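Local coordinates for hypothetical protein PH1789 (Pyrococcus horikoshii, PDB 1WR2) that is of unknown function but belongs to the ATP-grasp superfamily of alpha/beta proteins, at residues A[51-54]-A[55-59]. Numbering follows the deposited sequence.
Sequences YAKE and IGYPV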
# COMPACT_ATOMS: atom_id res chain seq x y z
N TYR A 51 15.73 -8.75 11.72
CA TYR A 51 14.90 -8.81 10.52
C TYR A 51 15.65 -8.31 9.29
O TYR A 51 15.47 -8.82 8.19
CB TYR A 51 13.63 -7.97 10.69
CG TYR A 51 12.65 -8.49 11.72
CD1 TYR A 51 12.33 -9.85 11.79
CD2 TYR A 51 12.00 -7.62 12.60
CE1 TYR A 51 11.38 -10.32 12.71
CE2 TYR A 51 11.05 -8.08 13.51
CZ TYR A 51 10.75 -9.43 13.56
OH TYR A 51 9.80 -9.90 14.45
N ALA A 52 16.49 -7.29 9.48
CA ALA A 52 17.27 -6.74 8.38
C ALA A 52 18.18 -7.83 7.82
O ALA A 52 18.23 -8.05 6.61
CB ALA A 52 18.10 -5.56 8.86
N LYS A 53 18.90 -8.50 8.71
CA LYS A 53 19.79 -9.58 8.30
C LYS A 53 18.97 -10.68 7.64
O LYS A 53 19.40 -11.31 6.67
CB LYS A 53 20.53 -10.17 9.50
CG LYS A 53 21.66 -9.31 10.02
CD LYS A 53 22.52 -10.08 11.01
CE LYS A 53 23.76 -9.31 11.39
NZ LYS A 53 24.62 -10.08 12.32
N GLU A 54 17.77 -10.89 8.17
CA GLU A 54 16.87 -11.91 7.66
C GLU A 54 16.48 -11.67 6.21
O GLU A 54 16.71 -12.52 5.35
CB GLU A 54 15.62 -11.98 8.54
CG GLU A 54 15.28 -13.38 9.03
CD GLU A 54 14.15 -13.38 10.04
OE1 GLU A 54 14.32 -12.79 11.13
OE2 GLU A 54 13.09 -13.98 9.75
N ILE A 55 15.89 -10.51 5.91
CA ILE A 55 15.48 -10.22 4.55
C ILE A 55 16.61 -9.72 3.66
O ILE A 55 16.47 -9.68 2.44
CB ILE A 55 14.32 -9.20 4.51
CG1 ILE A 55 14.79 -7.83 5.00
CG2 ILE A 55 13.17 -9.70 5.38
CD1 ILE A 55 13.72 -6.77 4.90
N GLY A 56 17.73 -9.35 4.28
CA GLY A 56 18.89 -8.88 3.53
C GLY A 56 18.94 -7.40 3.19
O GLY A 56 17.94 -6.81 2.77
N TYR A 57 20.11 -6.78 3.38
CA TYR A 57 20.29 -5.36 3.07
C TYR A 57 20.44 -5.17 1.56
O TYR A 57 20.83 -6.09 0.85
CB TYR A 57 21.55 -4.82 3.77
CG TYR A 57 21.44 -4.67 5.27
CD1 TYR A 57 21.68 -5.74 6.12
CD2 TYR A 57 21.09 -3.44 5.84
CE1 TYR A 57 21.59 -5.60 7.52
CE2 TYR A 57 20.99 -3.28 7.22
CZ TYR A 57 21.24 -4.35 8.05
OH TYR A 57 21.16 -4.18 9.42
N PRO A 58 20.12 -3.96 1.05
CA PRO A 58 19.65 -2.78 1.78
C PRO A 58 18.17 -2.87 2.14
O PRO A 58 17.39 -3.52 1.44
CB PRO A 58 19.93 -1.65 0.80
CG PRO A 58 19.64 -2.30 -0.52
CD PRO A 58 20.33 -3.65 -0.37
N VAL A 59 17.78 -2.22 3.23
CA VAL A 59 16.39 -2.25 3.66
C VAL A 59 15.80 -0.85 3.85
O VAL A 59 16.52 0.15 3.77
CB VAL A 59 16.23 -3.01 4.99
CG1 VAL A 59 16.82 -4.41 4.86
CG2 VAL A 59 16.92 -2.24 6.12
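Ala52 and Tyr57 meet in a local contact at the C-terminal end of helix 45-55, where the chain turns off the helix and enters strand 59-64 of the four-stranded antiparallel sheet. Two backbone hydrogen bonds finish the helix. Ile55 N reaches Tyr51 O over 2.9 Å in a nearly straight bond, whereas Gly56 N bonds to Ala52 O at 2.7 Å but bends to 132° at the hydrogen as the helix ends. Gly56 then leaves helical geometry with positive phi and an extended psi, a conformation that by itself calls for glycine, since its backbone angles leave no place for a CB beside the preceding carbonyl oxygen. The turn carries the Tyr57 ring back alongside the last helical turn. With chi1 at -71°, CG lies beside the backbone N and opposite the carbonyl carbon. The CZ-OH end of the ring touches the Ala52 methyl obliquely, with Ala52 CB 3.4 Å from Tyr57 OH. Val59, the first strand residue, adds a looser apolar contact, Ala52 CB to Val59 CG1 at 4.4 Å. Ile55 turns its CG1 branch back along the helix, against the carbonyl oxygen of Tyr51, with 3.4 Å between Ile55 CG1 and Tyr51 O; chi1 at 67° holds that branch between N and the carbonyl carbon. Leu87 of helix 84-101 packs on both Ala52 and Tyr57, and Val59 pairs with Ile81 of strand 77-81. A glycine-terminated helix leading through a short loop with a cis peptide before Pro58 thus forms a helix-to-strand connection in the alpha/beta architecture of an ATP-grasp protein.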